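PDB 3DH0: SAM dependent methyltransferase from Aquifex aeolicus, which binds S-adenosylmethionine and probably acts as a methyltransferase. Local coordinates for residues 35-46 against 58-69. Residues are numbered along the deposited sequence; the frame is centred on the assembly and turned at random.
Sequences LKEGMTVLDVGT and MVGEKGKVYAID. With SAM (S-adenosylmethionine), chain C.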
ATOM      1  N   LEU A  35      -4.583 -10.232   5.630  1.00 31.50           N
ATOM      2  CA  LEU A  35      -3.416  -9.925   6.453  1.00 29.29           C
ATOM      3  C   LEU A  35      -3.583 -10.673   7.769  1.00 29.83           C
ATOM      4  O   LEU A  35      -4.637 -10.605   8.406  1.00 29.93           O
ATOM      5  CB  LEU A  35      -3.288  -8.423   6.719  1.00 25.74           C
ATOM      6  CG  LEU A  35      -2.078  -8.024   7.573  1.00 23.03           C
ATOM      7  CD1 LEU A  35      -0.789  -8.326   6.846  1.00 23.45           C
ATOM      8  CD2 LEU A  35      -2.159  -6.563   7.894  1.00 21.81           C
ATOM      9  N   LYS A  36      -2.547 -11.390   8.182  1.00 29.84           N
ATOM     10  CA  LYS A  36      -2.658 -12.144   9.410  1.00 29.68           C
ATOM     11  C   LYS A  36      -1.502 -11.933  10.351  1.00 29.31           C
ATOM     12  O   LYS A  36      -0.455 -11.429   9.969  1.00 29.81           O
ATOM     13  CB  LYS A  36      -2.816 -13.635   9.098  1.00 29.25           C
ATOM     14  CG  LYS A  36      -3.955 -13.913   8.134  1.00 30.69           C
ATOM     15  CD  LYS A  36      -4.196 -15.395   7.923  1.00 31.89           C
ATOM     16  CE  LYS A  36      -4.957 -15.629   6.631  1.00 32.29           C
ATOM     17  NZ  LYS A  36      -6.127 -14.713   6.512  1.00 34.29           N
ATOM     18  N   GLU A  37      -1.722 -12.326  11.597  1.00 29.05           N
ATOM     19  CA  GLU A  37      -0.728 -12.216  12.638  1.00 29.20           C
ATOM     20  C   GLU A  37       0.533 -12.974  12.203  1.00 29.45           C
ATOM     21  O   GLU A  37       0.443 -14.074  11.639  1.00 27.40           O
ATOM     22  CB  GLU A  37      -1.292 -12.816  13.909  1.00 30.14           C
ATOM     23  CG  GLU A  37      -0.584 -12.378  15.153  1.00 35.29           C
ATOM     24  CD  GLU A  37      -1.107 -13.092  16.384  1.00 38.12           C
ATOM     25  OE1 GLU A  37      -2.347 -13.249  16.492  1.00 38.47           O
ATOM     26  OE2 GLU A  37      -0.282 -13.485  17.244  1.00 38.69           O
ATOM     27  N   GLY A  38       1.697 -12.374  12.461  1.00 28.85           N
ATOM     28  CA  GLY A  38       2.964 -12.987  12.096  1.00 26.77           C
ATOM     29  C   GLY A  38       3.455 -12.654  10.695  1.00 25.98           C
ATOM     30  O   GLY A  38       4.637 -12.798  10.397  1.00 24.68           O
ATOM     31  N   MET A  39       2.544 -12.214   9.835  1.00 25.59           N
ATOM     32  CA  MET A  39       2.891 -11.858   8.465  1.00 26.06           C
ATOM     33  C   MET A  39       3.803 -10.638   8.345  1.00 26.40           C
ATOM     34  O   MET A  39       3.721  -9.696   9.131  1.00 27.51           O
ATOM     35  CB  MET A  39       1.624 -11.605   7.638  1.00 24.34           C
ATOM     36  CG  MET A  39       0.970 -12.850   7.093  1.00 23.37           C
ATOM     37  SD  MET A  39      -0.458 -12.473   6.111  1.00 24.21           S
ATOM     38  CE  MET A  39       0.214 -12.305   4.551  1.00 22.73           C
ATOM     39  N   THR A  40       4.699 -10.673   7.370  1.00 26.04           N
ATOM     40  CA  THR A  40       5.567  -9.538   7.140  1.00 25.56           C
ATOM     41  C   THR A  40       4.877  -8.819   6.012  1.00 25.88           C
ATOM     42  O   THR A  40       4.614  -9.404   4.963  1.00 25.16           O
ATOM     43  CB  THR A  40       6.969  -9.954   6.720  1.00 24.15           C
ATOM     44  OG1 THR A  40       7.662 -10.454   7.864  1.00 23.51           O
ATOM     45  CG2 THR A  40       7.731  -8.773   6.156  1.00 23.52           C
ATOM     46  N   VAL A  41       4.550  -7.556   6.251  1.00 26.16           N
ATOM     47  CA  VAL A  41       3.852  -6.782   5.249  1.00 27.91           C
ATOM     48  C   VAL A  41       4.626  -5.579   4.735  1.00 27.62           C
ATOM     49  O   VAL A  41       5.319  -4.898   5.487  1.00 27.64           O
ATOM     50  CB  VAL A  41       2.488  -6.310   5.784  1.00 27.53           C
ATOM     51  CG1 VAL A  41       2.648  -5.728   7.164  1.00 28.30           C
ATOM     52  CG2 VAL A  41       1.888  -5.288   4.847  1.00 27.25           C
ATOM     53  N   LEU A  42       4.509  -5.344   3.431  1.00 27.41           N
ATOM     54  CA  LEU A  42       5.169  -4.218   2.791  1.00 26.81           C
ATOM     55  C   LEU A  42       4.105  -3.174   2.500  1.00 25.67           C
ATOM     56  O   LEU A  42       3.081  -3.480   1.900  1.00 23.91           O
ATOM     57  CB  LEU A  42       5.850  -4.642   1.484  1.00 25.97           C
ATOM     58  CG  LEU A  42       6.625  -3.519   0.781  1.00 27.01           C
ATOM     59  CD1 LEU A  42       7.750  -3.036   1.687  1.00 27.46           C
ATOM     60  CD2 LEU A  42       7.187  -3.999  -0.540  1.00 25.67           C
ATOM     61  N   ASP A  43       4.357  -1.951   2.955  1.00 25.21           N
ATOM     62  CA  ASP A  43       3.451  -0.828   2.755  1.00 25.71           C
ATOM     63  C   ASP A  43       4.175   0.061   1.762  1.00 25.24           C
ATOM     64  O   ASP A  43       5.072   0.800   2.137  1.00 24.83           O
ATOM     65  CB  ASP A  43       3.245  -0.100   4.086  1.00 26.99           C
ATOM     66  CG  ASP A  43       2.180   0.987   4.016  1.00 28.94           C
ATOM     67  OD1 ASP A  43       1.412   1.023   3.029  1.00 30.26           O
ATOM     68  OD2 ASP A  43       2.107   1.805   4.965  1.00 31.07           O
ATOM     69  N   VAL A  44       3.780  -0.014   0.499  1.00 25.28           N
ATOM     70  CA  VAL A  44       4.450   0.738  -0.557  1.00 26.33           C
ATOM     71  C   VAL A  44       4.494   2.271  -0.438  1.00 26.99           C
ATOM     72  O   VAL A  44       5.544   2.830  -0.131  1.00 29.48           O
ATOM     73  CB  VAL A  44       3.916   0.290  -1.929  1.00 26.20           C
ATOM     74  CG1 VAL A  44       4.623   1.022  -3.043  1.00 29.47           C
ATOM     75  CG2 VAL A  44       4.155  -1.200  -2.078  1.00 24.10           C
ATOM     76  N   GLY A  45       3.404   2.978  -0.685  1.00 25.41           N
ATOM     77  CA  GLY A  45       3.494   4.423  -0.532  1.00 24.67           C
ATOM     78  C   GLY A  45       3.125   4.774   0.894  1.00 22.73           C
ATOM     79  O   GLY A  45       2.038   5.291   1.158  1.00 23.32           O
ATOM     80  N   THR A  46       4.030   4.497   1.822  1.00 20.78           N
ATOM     81  CA  THR A  46       3.749   4.740   3.221  1.00 19.03           C
ATOM     82  C   THR A  46       3.340   6.180   3.538  1.00 18.79           C
ATOM     83  O   THR A  46       2.564   6.415   4.458  1.00 17.35           O
ATOM     84  CB  THR A  46       4.933   4.321   4.091  1.00 17.80           C
ATOM     85  OG1 THR A  46       4.458   4.019   5.402  1.00 16.80           O
ATOM     86  CG2 THR A  46       5.957   5.430   4.179  1.00 18.77           C
ATOM     87  N   MET A  58      -2.183  -5.556  13.353  1.00 29.22           N
ATOM     88  CA  MET A  58      -2.583  -6.825  12.756  1.00 29.23           C
ATOM     89  C   MET A  58      -1.550  -7.918  12.584  1.00 29.15           C
ATOM     90  O   MET A  58      -1.918  -9.068  12.438  1.00 30.42           O
ATOM     91  CB  MET A  58      -3.269  -6.588  11.414  1.00 29.52           C
ATOM     92  CG  MET A  58      -4.749  -6.239  11.547  1.00 32.92           C
ATOM     93  SD  MET A  58      -5.673  -6.528  10.027  1.00 35.17           S
ATOM     94  CE  MET A  58      -5.644  -8.316   9.959  1.00 33.90           C
ATOM     95  N   VAL A  59      -0.267  -7.584  12.583  1.00 28.89           N
ATOM     96  CA  VAL A  59       0.741  -8.616  12.440  1.00 28.16           C
ATOM     97  C   VAL A  59       1.271  -8.962  13.825  1.00 27.56           C
ATOM     98  O   VAL A  59       1.846 -10.020  14.040  1.00 28.19           O
ATOM     99  CB  VAL A  59       1.887  -8.155  11.520  1.00 29.20           C
ATOM    100  CG1 VAL A  59       1.343  -7.843  10.135  1.00 27.55           C
ATOM    101  CG2 VAL A  59       2.590  -6.954  12.115  1.00 28.42           C
ATOM    102  N   GLY A  60       1.048  -8.057  14.767  1.00 27.31           N
ATOM    103  CA  GLY A  60       1.474  -8.274  16.135  1.00 28.43           C
ATOM    104  C   GLY A  60       2.959  -8.319  16.423  1.00 28.88           C
ATOM    105  O   GLY A  60       3.797  -8.145  15.545  1.00 29.74           O
ATOM    106  N   GLU A  61       3.264  -8.548  17.691  1.00 30.40           N
ATOM    107  CA  GLU A  61       4.627  -8.644  18.196  1.00 31.91           C
ATOM    108  C   GLU A  61       5.505  -9.526  17.302  1.00 31.30           C
ATOM    109  O   GLU A  61       6.677  -9.247  17.112  1.00 29.54           O
ATOM    110  CB  GLU A  61       4.570  -9.217  19.620  1.00 35.50           C
ATOM    111  CG  GLU A  61       3.767 -10.540  19.676  1.00 43.36           C
ATOM    112  CD  GLU A  61       3.635 -11.158  21.080  1.00 47.45           C
ATOM    113  OE1 GLU A  61       3.091 -12.296  21.179  1.00 47.45           O
ATOM    114  OE2 GLU A  61       4.062 -10.511  22.076  1.00 49.85           O
ATOM    115  N   LYS A  62       4.912 -10.583  16.752  1.00 32.92           N
ATOM    116  CA  LYS A  62       5.616 -11.533  15.891  1.00 35.12           C
ATOM    117  C   LYS A  62       5.819 -11.115  14.431  1.00 34.49           C
ATOM    118  O   LYS A  62       6.761 -11.572  13.787  1.00 35.66           O
ATOM    119  CB  LYS A  62       4.897 -12.902  15.909  1.00 39.01           C
ATOM    120  CG  LYS A  62       5.380 -13.878  16.986  1.00 42.00           C
ATOM    121  CD  LYS A  62       5.112 -13.349  18.405  1.00 45.58           C
ATOM    122  CE  LYS A  62       5.746 -14.253  19.472  1.00 47.41           C
ATOM    123  NZ  LYS A  62       5.451 -13.819  20.878  1.00 48.94           N
ATOM    124  N   GLY A  63       4.930 -10.280  13.902  1.00 32.86           N
ATOM    125  CA  GLY A  63       5.052  -9.847  12.523  1.00 30.70           C
ATOM    126  C   GLY A  63       5.964  -8.648  12.311  1.00 30.89           C
ATOM    127  O   GLY A  63       6.633  -8.171  13.230  1.00 31.04           O
ATOM    128  N   LYS A  64       5.993  -8.144  11.088  1.00 29.88           N
ATOM    129  CA  LYS A  64       6.829  -7.000  10.800  1.00 28.01           C
ATOM    130  C   LYS A  64       6.218  -6.150   9.701  1.00 25.56           C
ATOM    131  O   LYS A  64       5.529  -6.651   8.821  1.00 24.91           O
ATOM    132  CB  LYS A  64       8.218  -7.471  10.382  1.00 28.63           C
ATOM    133  CG  LYS A  64       9.313  -6.466  10.672  1.00 29.92           C
ATOM    134  CD  LYS A  64      10.633  -6.947  10.102  1.00 32.16           C
ATOM    135  CE  LYS A  64      11.016  -8.322  10.618  1.00 31.52           C
ATOM    136  NZ  LYS A  64      12.280  -8.777   9.998  1.00 33.01           N
ATOM    137  N   VAL A  65       6.470  -4.853   9.758  1.00 23.83           N
ATOM    138  CA  VAL A  65       5.938  -3.954   8.754  1.00 22.13           C
ATOM    139  C   VAL A  65       7.037  -3.111   8.122  1.00 21.34           C
ATOM    140  O   VAL A  65       7.676  -2.310   8.791  1.00 21.51           O
ATOM    141  CB  VAL A  65       4.883  -2.992   9.362  1.00 23.22           C
ATOM    142  CG1 VAL A  65       4.354  -2.066   8.285  1.00 23.54           C
ATOM    143  CG2 VAL A  65       3.745  -3.773   9.989  1.00 20.25           C
ATOM    144  N   TYR A  66       7.270  -3.305   6.834  1.00 20.16           N
ATOM    145  CA  TYR A  66       8.261  -2.507   6.133  1.00 20.61           C
ATOM    146  C   TYR A  66       7.502  -1.401   5.434  1.00 19.14           C
ATOM    147  O   TYR A  66       6.701  -1.663   4.546  1.00 19.90           O
ATOM    148  CB  TYR A  66       9.018  -3.335   5.092  1.00 23.34           C
ATOM    149  CG  TYR A  66       9.972  -4.337   5.682  1.00 23.14           C
ATOM    150  CD1 TYR A  66      11.137  -3.921   6.320  1.00 22.43           C
ATOM    151  CD2 TYR A  66       9.691  -5.702   5.633  1.00 22.61           C
ATOM    152  CE1 TYR A  66      11.988  -4.830   6.896  1.00 23.27           C
ATOM    153  CE2 TYR A  66      10.537  -6.617   6.210  1.00 23.83           C
ATOM    154  CZ  TYR A  66      11.681  -6.174   6.840  1.00 24.48           C
ATOM    155  OH  TYR A  66      12.513  -7.073   7.436  1.00 26.57           O
ATOM    156  N   ALA A  67       7.754  -0.168   5.844  1.00 16.91           N
ATOM    157  CA  ALA A  67       7.091   0.982   5.263  1.00 15.89           C
ATOM    158  C   ALA A  67       8.058   1.757   4.378  1.00 15.28           C
ATOM    159  O   ALA A  67       8.896   2.490   4.876  1.00 16.71           O
ATOM    160  CB  ALA A  67       6.562   1.884   6.371  1.00 13.62           C
ATOM    161  N   ILE A  68       7.942   1.600   3.066  1.00 14.85           N
ATOM    162  CA  ILE A  68       8.823   2.306   2.149  1.00 16.28           C
ATOM    163  C   ILE A  68       8.183   3.544   1.546  1.00 16.63           C
ATOM    164  O   ILE A  68       7.007   3.798   1.718  1.00 16.94           O
ATOM    165  CB  ILE A  68       9.274   1.400   0.998  1.00 17.29           C
ATOM    166  CG1 ILE A  68       8.043   0.808   0.306  1.00 19.05           C
ATOM    167  CG2 ILE A  68      10.215   0.318   1.517  1.00 16.30           C
ATOM    168  CD1 ILE A  68       8.342   0.010  -0.956  1.00 17.16           C
ATOM    169  N   ASP A  69       8.987   4.319   0.840  1.00 18.49           N
ATOM    170  CA  ASP A  69       8.521   5.526   0.193  1.00 17.78           C
ATOM    171  C   ASP A  69       9.705   6.191  -0.478  1.00 18.67           C
ATOM    172  O   ASP A  69      10.749   6.375   0.140  1.00 16.79           O
ATOM    173  CB  ASP A  69       7.898   6.477   1.206  1.00 18.41           C
ATOM    174  CG  ASP A  69       6.940   7.460   0.560  1.00 20.54           C
ATOM    175  OD1 ASP A  69       7.351   8.149  -0.392  1.00 22.43           O
ATOM    176  OD2 ASP A  69       5.777   7.540   0.994  1.00 20.16           O
TER
HETATM  177  N   SAM C 220      -0.775   5.442   1.413  1.00 36.37           N
HETATM  178  CA  SAM C 220      -0.639   6.707   2.199  1.00 37.77           C
HETATM  179  C   SAM C 220      -1.756   6.823   3.211  1.00 39.30           C
HETATM  180  O   SAM C 220      -2.599   5.927   3.265  1.00 40.08           O
HETATM  181  OXT SAM C 220      -1.728   7.866   3.942  1.00 42.12           O
HETATM  182  CB  SAM C 220      -0.676   7.906   1.257  1.00 37.25           C
HETATM  183  CG  SAM C 220       0.182   7.630   0.090  1.00 35.07           C
HETATM  184  SD  SAM C 220       0.360   8.854  -1.237  1.00 32.83           S
HETATM  185  CE  SAM C 220      -1.249   8.810  -2.028  1.00 34.32           C
HETATM  186  C5' SAM C 220       1.431   8.006  -2.299  1.00 30.92           C
HETATM  187  C4' SAM C 220       2.876   7.924  -1.851  1.00 28.67           C
HETATM  188  O4' SAM C 220       3.511   7.126  -2.843  1.00 27.92           O
HETATM  189  C3' SAM C 220       3.628   9.264  -1.972  1.00 27.94           C
HETATM  190  O3' SAM C 220       3.914   9.657  -0.599  1.00 25.83           O
HETATM  191  C2' SAM C 220       4.936   8.952  -2.671  1.00 25.87           C
HETATM  192  O2' SAM C 220       6.135   9.499  -2.163  1.00 25.94           O
HETATM  193  C1' SAM C 220       4.850   7.399  -2.793  1.00 27.95           C
HETATM  194  N9  SAM C 220       5.420   6.788  -3.978  1.00 28.48           N
HETATM  195  C8  SAM C 220       5.315   7.142  -5.308  1.00 28.94           C
HETATM  196  N7  SAM C 220       5.952   6.341  -6.102  1.00 28.30           N
HETATM  197  C5  SAM C 220       6.520   5.392  -5.253  1.00 28.79           C
HETATM  198  C6  SAM C 220       7.329   4.243  -5.491  1.00 29.45           C
HETATM  199  N6  SAM C 220       7.707   3.882  -6.736  1.00 28.65           N
HETATM  200  N1  SAM C 220       7.735   3.485  -4.400  1.00 30.09           N
HETATM  201  C2  SAM C 220       7.335   3.885  -3.169  1.00 29.55           C
HETATM  202  N3  SAM C 220       6.579   4.938  -2.844  1.00 28.67           N
HETATM  203  C4  SAM C 220       6.199   5.655  -3.938  1.00 28.08           C
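Asp43 N donates to Tyr66 O at 2.8 Å, and Tyr66 N reaches Val41 O at 2.9 Å, so strands 40-43 and 64-69 pair in parallel register, their axes 17° apart. Val41 N to Lys64 O and Ile68 N to Asp43 O continue the pairing, with a weak bond from Lys64 N to Met39 O. Beyond that end, Gly38 N binds Val59 O at the close of helix 52-59. At the other end Thr46 N meets Ile68 O at 3.1 Å. The hydroxyl of Thr46, anti to its own N (chi1 -155°), donates to Asp43 OD2 from above the carboxylate plane, while CG2 rests on Asp69 CB. An alanine here is likely to leave that carboxylate oxygen without its hydroxyl partner and open a gap beside Asp69 CB.

Packing follows on the two faces of the strand pair. On one, Val41 CG1 lies alongside Val65 CG2 at 3.6 Å and touches Val59 CG1, which meets Leu35 CD1; Leu52 of helix 52-59 touches Val65 and Ala67. On the other, Thr40 CG2 comes to the edge of the Tyr66 ring, 3.5 Å from CE2, and Leu42 CD1 packs against Tyr66 CB, its side chain roughly perpendicular to the tyrosine's.

Both strands face the cofactor at their C-terminal side. Gly45, centre of an inverse gamma turn, accepts the amino group of S-adenosylmethionine on its O, and a CB there would run into the ribose ring oxygen. Asp69 takes the two ribose hydroxyls, OD1 binding O2' and OD2 binding O3', and Gln71 N and Gly47 N also bind its carboxylate. This right-handed beta-alpha-beta unit, with a glycine turn after the first strand and a ribose-binding acid late in the second, is characteristic of the Rossmann-like fold of S-adenosylmethionine-dependent methyltransferases.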